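Local coordinates for protein thiamin pyrophosphokinase (PDB 1IG0) that transfers a pyrophosphate group from ATP to thiamine, making thiamine diphosphate and AMP, and works as a homodimer, at residues B[178-192]-B[211-223]. Sequence-based numbering, arbitrary orientation.
Sequences FSKVTPISLLALGGI and ENASYFKLCYMTP
Ile184 to Leu189 and Phe216 to Met221 run parallel, their axes 4.7 Å apart, joined by six backbone hydrogen bonds that begin at Ile184 N to Tyr215 O (2.9 Å) and end at Met221 N to Ala188 O (3.1 Å). Tyr215, just before its strand, turns its ring edge to a face of Phe178 in a T-shaped stack, centroids 5.5 Å apart, while Val181 CG1 lies over the Tyr215 ring in a CH-pi contact, 4.0 Å from its centroid; a chi1 of 47° brings the ring under that methyl. Its OH is hydrogen-bonded to Ser135. With an alanine here, Phe178 would probably lose its aromatic mate, Val181 would face a gap, and Ser135 would lack its phenol partner. The strands belong to a beta-alpha-beta crossover through helix 196-212, as neighbours in the central sheet. On the face covered by helices 196-212 and 126-139, branched aliphatics suit the buried interior: Ile184 CD1 rests over the Phe216 ring, and Leu186 CD2 packs 3.7 Å from Leu218 CD1. Ala188, small enough to admit an aromatic neighbour, sets CB 3.7 Å from Tyr220 CD2. On the other face, Lys217 runs its aliphatic chain past Ser185, and its NZ forms a salt bridge with Glu37.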
ATOM      1  N   PHE B 178      27.831  -4.460  15.030  1.00 30.28           N
ATOM      2  CA  PHE B 178      27.066  -4.664  13.804  1.00 30.54           C
ATOM      3  C   PHE B 178      27.800  -5.325  12.639  1.00 30.13           C
ATOM      4  O   PHE B 178      27.252  -6.214  11.982  1.00 29.85           O
ATOM      5  CB  PHE B 178      26.469  -3.331  13.345  1.00 32.20           C
ATOM      6  CG  PHE B 178      25.246  -2.917  14.118  1.00 33.73           C
ATOM      7  CD1 PHE B 178      25.260  -2.890  15.510  1.00 34.40           C
ATOM      8  CD2 PHE B 178      24.077  -2.556  13.454  1.00 34.06           C
ATOM      9  CE1 PHE B 178      24.126  -2.513  16.229  1.00 34.96           C
ATOM     10  CE2 PHE B 178      22.938  -2.176  14.163  1.00 34.51           C
ATOM     11  CZ  PHE B 178      22.961  -2.155  15.552  1.00 34.49           C
ATOM     12  N   SER B 179      29.033  -4.902  12.379  1.00 29.23           N
ATOM     13  CA  SER B 179      29.802  -5.472  11.278  1.00 28.98           C
ATOM     14  C   SER B 179      30.064  -6.965  11.451  1.00 28.87           C
ATOM     15  O   SER B 179      30.425  -7.648  10.494  1.00 29.82           O
ATOM     16  CB  SER B 179      31.137  -4.738  11.126  1.00 28.31           C
ATOM     17  OG  SER B 179      31.942  -4.900  12.280  1.00 28.13           O
ATOM     18  N   LYS B 180      29.875  -7.472  12.666  1.00 28.39           N
ATOM     19  CA  LYS B 180      30.110  -8.885  12.945  1.00 27.98           C
ATOM     20  C   LYS B 180      28.844  -9.664  13.292  1.00 27.05           C
ATOM     21  O   LYS B 180      28.911 -10.827  13.693  1.00 27.46           O
ATOM     22  CB  LYS B 180      31.122  -9.026  14.082  1.00 28.98           C
ATOM     23  CG  LYS B 180      32.484  -8.430  13.765  1.00 31.43           C
ATOM     24  CD  LYS B 180      33.125  -9.112  12.563  1.00 32.42           C
ATOM     25  CE  LYS B 180      34.465  -8.480  12.222  1.00 33.95           C
ATOM     26  NZ  LYS B 180      35.113  -9.154  11.068  1.00 35.19           N
ATOM     27  N   VAL B 181      27.691  -9.022  13.140  1.00 25.32           N
ATOM     28  CA  VAL B 181      26.421  -9.675  13.436  1.00 24.22           C
ATOM     29  C   VAL B 181      26.013 -10.564  12.270  1.00 23.36           C
ATOM     30  O   VAL B 181      26.044 -10.135  11.117  1.00 22.81           O
ATOM     31  CB  VAL B 181      25.299  -8.641  13.681  1.00 24.25           C
ATOM     32  CG1 VAL B 181      23.959  -9.353  13.851  1.00 23.16           C
ATOM     33  CG2 VAL B 181      25.620  -7.812  14.914  1.00 24.11           C
ATOM     34  N   THR B 182      25.640 -11.804  12.568  1.00 22.09           N
ATOM     35  CA  THR B 182      25.216 -12.729  11.525  1.00 21.67           C
ATOM     36  C   THR B 182      23.937 -12.184  10.903  1.00 21.06           C
ATOM     37  O   THR B 182      23.007 -11.806  11.613  1.00 20.43           O
ATOM     38  CB  THR B 182      24.936 -14.136  12.095  1.00 22.02           C
ATOM     39  OG1 THR B 182      26.139 -14.667  12.659  1.00 22.61           O
ATOM     40  CG2 THR B 182      24.446 -15.071  10.997  1.00 22.42           C
ATOM     41  N   PRO B 183      23.878 -12.123   9.565  1.00 20.84           N
ATOM     42  CA  PRO B 183      22.688 -11.611   8.879  1.00 20.40           C
ATOM     43  C   PRO B 183      21.430 -12.398   9.224  1.00 20.28           C
ATOM     44  O   PRO B 183      21.496 -13.588   9.526  1.00 20.48           O
ATOM     45  CB  PRO B 183      23.056 -11.747   7.405  1.00 21.57           C
ATOM     46  CG  PRO B 183      24.546 -11.578   7.416  1.00 21.46           C
ATOM     47  CD  PRO B 183      24.945 -12.429   8.596  1.00 21.28           C
ATOM     48  N   ILE B 184      20.287 -11.724   9.177  1.00 19.49           N
ATOM     49  CA  ILE B 184      19.010 -12.362   9.466  1.00 19.35           C
ATOM     50  C   ILE B 184      18.078 -12.191   8.275  1.00 19.65           C
ATOM     51  O   ILE B 184      17.583 -11.092   8.018  1.00 19.18           O
ATOM     52  CB  ILE B 184      18.328 -11.742  10.707  1.00 18.11           C
ATOM     53  CG1 ILE B 184      19.220 -11.915  11.937  1.00 17.63           C
ATOM     54  CG2 ILE B 184      16.975 -12.405  10.945  1.00 18.99           C
ATOM     55  CD1 ILE B 184      18.662 -11.261  13.195  1.00 18.13           C
ATOM     56  N   SER B 185      17.856 -13.275   7.540  1.00 19.36           N
ATOM     57  CA  SER B 185      16.962 -13.237   6.390  1.00 19.58           C
ATOM     58  C   SER B 185      15.542 -13.269   6.942  1.00 19.80           C
ATOM     59  O   SER B 185      15.106 -14.275   7.503  1.00 19.03           O
ATOM     60  CB  SER B 185      17.205 -14.442   5.479  1.00 20.25           C
ATOM     61  OG  SER B 185      16.394 -14.363   4.320  1.00 21.73           O
ATOM     62  N   LEU B 186      14.828 -12.160   6.779  1.00 18.87           N
ATOM     63  CA  LEU B 186      13.470 -12.033   7.295  1.00 18.54           C
ATOM     64  C   LEU B 186      12.400 -11.947   6.207  1.00 18.41           C
ATOM     65  O   LEU B 186      12.395 -11.020   5.397  1.00 18.93           O
ATOM     66  CB  LEU B 186      13.396 -10.796   8.194  1.00 18.63           C
ATOM     67  CG  LEU B 186      12.074 -10.407   8.854  1.00 17.76           C
ATOM     68  CD1 LEU B 186      11.630 -11.495   9.821  1.00 18.52           C
ATOM     69  CD2 LEU B 186      12.256  -9.079   9.580  1.00 18.27           C
ATOM     70  N   LEU B 187      11.496 -12.922   6.197  1.00 18.32           N
ATOM     71  CA  LEU B 187      10.405 -12.955   5.229  1.00 18.46           C
ATOM     72  C   LEU B 187       9.118 -12.698   6.005  1.00 18.79           C
ATOM     73  O   LEU B 187       8.809 -13.417   6.954  1.00 19.15           O
ATOM     74  CB  LEU B 187      10.344 -14.321   4.539  1.00 18.45           C
ATOM     75  CG  LEU B 187       9.379 -14.451   3.357  1.00 18.29           C
ATOM     76  CD1 LEU B 187       9.797 -13.497   2.243  1.00 17.32           C
ATOM     77  CD2 LEU B 187       9.379 -15.887   2.854  1.00 18.21           C
ATOM     78  N   ALA B 188       8.369 -11.675   5.605  1.00 18.47           N
ATOM     79  CA  ALA B 188       7.138 -11.328   6.307  1.00 19.01           C
ATOM     80  C   ALA B 188       5.855 -11.572   5.521  1.00 20.35           C
ATOM     81  O   ALA B 188       5.774 -11.293   4.324  1.00 19.92           O
ATOM     82  CB  ALA B 188       7.197  -9.871   6.757  1.00 19.43           C
ATOM     83  N   LEU B 189       4.850 -12.087   6.223  1.00 20.21           N
ATOM     84  CA  LEU B 189       3.545 -12.368   5.641  1.00 20.66           C
ATOM     85  C   LEU B 189       2.489 -11.500   6.325  1.00 21.37           C
ATOM     86  O   LEU B 189       2.538 -11.295   7.538  1.00 21.02           O
ATOM     87  CB  LEU B 189       3.178 -13.844   5.836  1.00 21.18           C
ATOM     88  CG  LEU B 189       4.020 -14.924   5.149  1.00 22.39           C
ATOM     89  CD1 LEU B 189       3.587 -16.303   5.640  1.00 21.85           C
ATOM     90  CD2 LEU B 189       3.857 -14.822   3.638  1.00 23.35           C
ATOM     91  N   GLY B 190       1.546 -10.985   5.542  1.00 20.89           N
ATOM     92  CA  GLY B 190       0.473 -10.174   6.093  1.00 21.02           C
ATOM     93  C   GLY B 190       0.745  -8.729   6.481  1.00 21.78           C
ATOM     94  O   GLY B 190      -0.049  -8.134   7.209  1.00 22.62           O
ATOM     95  N   GLY B 191       1.843  -8.153   6.007  1.00 21.70           N
ATOM     96  CA  GLY B 191       2.139  -6.771   6.353  1.00 21.72           C
ATOM     97  C   GLY B 191       1.684  -5.775   5.300  1.00 21.67           C
ATOM     98  O   GLY B 191       1.775  -4.562   5.497  1.00 21.54           O
ATOM     99  N   ILE B 192       1.174  -6.290   4.186  1.00 20.91           N
ATOM    100  CA  ILE B 192       0.726  -5.449   3.081  1.00 20.94           C
ATOM    101  C   ILE B 192      -0.679  -5.831   2.605  1.00 21.86           C
ATOM    102  O   ILE B 192      -1.029  -7.011   2.569  1.00 21.90           O
ATOM    103  CB  ILE B 192       1.687  -5.586   1.866  1.00 20.56           C
ATOM    104  CG1 ILE B 192       3.136  -5.322   2.296  1.00 19.66           C
ATOM    105  CG2 ILE B 192       1.267  -4.631   0.756  1.00 19.63           C
ATOM    106  CD1 ILE B 192       3.441  -3.876   2.623  1.00 19.35           C
ATOM    107  N   GLU B 211      18.684   1.173   8.131  1.00 26.69           N
ATOM    108  CA  GLU B 211      19.478   2.216   8.766  1.00 28.98           C
ATOM    109  C   GLU B 211      19.923   1.937  10.201  1.00 28.35           C
ATOM    110  O   GLU B 211      21.047   2.273  10.576  1.00 28.11           O
ATOM    111  CB  GLU B 211      18.706   3.542   8.713  1.00 31.51           C
ATOM    112  CG  GLU B 211      19.215   4.629   9.653  1.00 37.46           C
ATOM    113  CD  GLU B 211      18.670   6.004   9.309  1.00 41.02           C
ATOM    114  OE1 GLU B 211      17.461   6.115   9.004  1.00 43.78           O
ATOM    115  OE2 GLU B 211      19.454   6.975   9.353  1.00 43.10           O
ATOM    116  N   ASN B 212      19.061   1.311  10.996  1.00 26.94           N
ATOM    117  CA  ASN B 212      19.382   1.055  12.397  1.00 26.98           C
ATOM    118  C   ASN B 212      19.633  -0.397  12.802  1.00 25.59           C
ATOM    119  O   ASN B 212      20.012  -0.666  13.942  1.00 25.81           O
ATOM    120  CB  ASN B 212      18.275   1.651  13.265  1.00 28.55           C
ATOM    121  CG  ASN B 212      18.059   3.127  12.988  1.00 30.87           C
ATOM    122  OD1 ASN B 212      16.928   3.611  12.987  1.00 32.12           O
ATOM    123  ND2 ASN B 212      19.149   3.852  12.757  1.00 31.64           N
ATOM    124  N   ALA B 213      19.423  -1.327  11.878  1.00 24.41           N
ATOM    125  CA  ALA B 213      19.642  -2.749  12.141  1.00 23.17           C
ATOM    126  C   ALA B 213      19.941  -3.406  10.802  1.00 22.55           C
ATOM    127  O   ALA B 213      19.256  -4.341  10.383  1.00 21.12           O
ATOM    128  CB  ALA B 213      18.398  -3.369  12.773  1.00 23.43           C
ATOM    129  N   SER B 214      20.980  -2.899  10.145  1.00 22.31           N
ATOM    130  CA  SER B 214      21.395  -3.361   8.827  1.00 22.80           C
ATOM    131  C   SER B 214      21.626  -4.855   8.661  1.00 22.20           C
ATOM    132  O   SER B 214      21.674  -5.340   7.533  1.00 22.56           O
ATOM    133  CB  SER B 214      22.653  -2.611   8.382  1.00 24.04           C
ATOM    134  OG  SER B 214      23.744  -2.891   9.241  1.00 26.14           O
ATOM    135  N   TYR B 215      21.776  -5.592   9.757  1.00 21.71           N
ATOM    136  CA  TYR B 215      21.989  -7.031   9.636  1.00 20.90           C
ATOM    137  C   TYR B 215      20.718  -7.737   9.171  1.00 20.45           C
ATOM    138  O   TYR B 215      20.764  -8.878   8.707  1.00 18.86           O
ATOM    139  CB  TYR B 215      22.489  -7.619  10.960  1.00 21.38           C
ATOM    140  CG  TYR B 215      21.719  -7.179  12.179  1.00 20.84           C
ATOM    141  CD1 TYR B 215      20.547  -7.829  12.563  1.00 19.81           C
ATOM    142  CD2 TYR B 215      22.158  -6.101  12.949  1.00 20.00           C
ATOM    143  CE1 TYR B 215      19.831  -7.417  13.682  1.00 19.07           C
ATOM    144  CE2 TYR B 215      21.446  -5.678  14.069  1.00 19.95           C
ATOM    145  CZ  TYR B 215      20.285  -6.340  14.430  1.00 19.32           C
ATOM    146  OH  TYR B 215      19.571  -5.918  15.528  1.00 18.13           O
ATOM    147  N   PHE B 216      19.583  -7.051   9.290  1.00 19.19           N
ATOM    148  CA  PHE B 216      18.306  -7.599   8.849  1.00 20.09           C
ATOM    149  C   PHE B 216      18.184  -7.459   7.337  1.00 20.39           C
ATOM    150  O   PHE B 216      18.657  -6.482   6.755  1.00 20.18           O
ATOM    151  CB  PHE B 216      17.125  -6.843   9.471  1.00 20.05           C
ATOM    152  CG  PHE B 216      16.713  -7.337  10.830  1.00 19.95           C
ATOM    153  CD1 PHE B 216      16.970  -6.577  11.967  1.00 19.31           C
ATOM    154  CD2 PHE B 216      16.022  -8.538  10.966  1.00 19.15           C
ATOM    155  CE1 PHE B 216      16.540  -7.005  13.224  1.00 20.19           C
ATOM    156  CE2 PHE B 216      15.587  -8.977  12.217  1.00 19.54           C
ATOM    157  CZ  PHE B 216      15.845  -8.208  13.349  1.00 19.36           C
ATOM    158  N   LYS B 217      17.545  -8.440   6.714  1.00 21.04           N
ATOM    159  CA  LYS B 217      17.302  -8.427   5.277  1.00 22.08           C
ATOM    160  C   LYS B 217      15.820  -8.753   5.158  1.00 21.43           C
ATOM    161  O   LYS B 217      15.429  -9.916   5.044  1.00 20.74           O
ATOM    162  CB  LYS B 217      18.133  -9.493   4.565  1.00 24.28           C
ATOM    163  CG  LYS B 217      19.628  -9.414   4.832  1.00 28.95           C
ATOM    164  CD  LYS B 217      20.386 -10.335   3.887  1.00 31.74           C
ATOM    165  CE  LYS B 217      19.829 -11.751   3.936  1.00 33.00           C
ATOM    166  NZ  LYS B 217      20.332 -12.584   2.810  1.00 36.55           N
ATOM    167  N   LEU B 218      15.004  -7.708   5.201  1.00 20.13           N
ATOM    168  CA  LEU B 218      13.557  -7.847   5.147  1.00 19.52           C
ATOM    169  C   LEU B 218      12.932  -7.847   3.759  1.00 19.32           C
ATOM    170  O   LEU B 218      13.305  -7.064   2.885  1.00 19.04           O
ATOM    171  CB  LEU B 218      12.911  -6.742   5.989  1.00 19.02           C
ATOM    172  CG  LEU B 218      11.391  -6.566   5.914  1.00 18.35           C
ATOM    173  CD1 LEU B 218      10.683  -7.809   6.435  1.00 17.75           C
ATOM    174  CD2 LEU B 218      10.987  -5.346   6.728  1.00 17.01           C
ATOM    175  N   CYS B 219      11.962  -8.734   3.575  1.00 18.56           N
ATOM    176  CA  CYS B 219      11.239  -8.835   2.316  1.00 18.51           C
ATOM    177  C   CYS B 219       9.807  -9.259   2.599  1.00 18.09           C
ATOM    178  O   CYS B 219       9.568 -10.173   3.387  1.00 17.66           O
ATOM    179  CB  CYS B 219      11.891  -9.861   1.386  1.00 18.68           C
ATOM    180  SG  CYS B 219      11.065 -10.030  -0.225  1.00 20.44           S
ATOM    181  N   TYR B 220       8.856  -8.588   1.961  1.00 18.32           N
ATOM    182  CA  TYR B 220       7.456  -8.923   2.146  1.00 19.22           C
ATOM    183  C   TYR B 220       6.984  -9.798   1.007  1.00 20.42           C
ATOM    184  O   TYR B 220       7.345  -9.574  -0.149  1.00 20.74           O
ATOM    185  CB  TYR B 220       6.579  -7.668   2.183  1.00 19.55           C
ATOM    186  CG  TYR B 220       6.827  -6.772   3.368  1.00 18.74           C
ATOM    187  CD1 TYR B 220       7.720  -5.705   3.287  1.00 18.50           C
ATOM    188  CD2 TYR B 220       6.192  -7.011   4.584  1.00 18.70           C
ATOM    189  CE1 TYR B 220       7.977  -4.899   4.395  1.00 18.05           C
ATOM    190  CE2 TYR B 220       6.441  -6.213   5.694  1.00 18.45           C
ATOM    191  CZ  TYR B 220       7.334  -5.160   5.594  1.00 17.85           C
ATOM    192  OH  TYR B 220       7.584  -4.371   6.691  1.00 18.18           O
ATOM    193  N   MET B 221       6.193 -10.807   1.342  1.00 20.27           N
ATOM    194  CA  MET B 221       5.624 -11.687   0.341  1.00 20.07           C
ATOM    195  C   MET B 221       4.121 -11.532   0.474  1.00 19.94           C
ATOM    196  O   MET B 221       3.551 -11.803   1.532  1.00 20.42           O
ATOM    197  CB  MET B 221       6.010 -13.143   0.581  1.00 20.34           C
ATOM    198  CG  MET B 221       5.342 -14.088  -0.406  1.00 21.91           C
ATOM    199  SD  MET B 221       5.798 -15.812  -0.183  1.00 25.24           S
ATOM    200  CE  MET B 221       7.300 -15.888  -1.110  1.00 24.25           C
ATOM    201  N   THR B 222       3.485 -11.074  -0.595  1.00 19.55           N
ATOM    202  CA  THR B 222       2.048 -10.872  -0.591  1.00 19.39           C
ATOM    203  C   THR B 222       1.464 -11.779  -1.661  1.00 19.12           C
ATOM    204  O   THR B 222       2.198 -12.504  -2.332  1.00 18.93           O
ATOM    205  CB  THR B 222       1.698  -9.401  -0.910  1.00 19.33           C
ATOM    206  OG1 THR B 222       1.794  -9.176  -2.322  1.00 19.01           O
ATOM    207  CG2 THR B 222       2.664  -8.465  -0.200  1.00 19.78           C
ATOM    208  N   PRO B 223       0.135 -11.762  -1.835  1.00 19.34           N
ATOM    209  CA  PRO B 223      -0.464 -12.624  -2.858  1.00 20.48           C
ATOM    210  C   PRO B 223      -0.017 -12.273  -4.272  1.00 20.50           C
ATOM    211  O   PRO B 223      -0.196 -13.067  -5.198  1.00 20.35           O
ATOM    212  CB  PRO B 223      -1.963 -12.395  -2.669  1.00 20.20           C
ATOM    213  CG  PRO B 223      -2.077 -12.045  -1.217  1.00 21.69           C
ATOM    214  CD  PRO B 223      -0.909 -11.120  -1.017  1.00 20.23           C
TER
HETATM  215  O   HOH W   1      24.959  -5.519  10.899  1.00 52.06           O
HETATM  216  O   HOH W   2       1.151 -11.766   2.847  1.00 24.27           O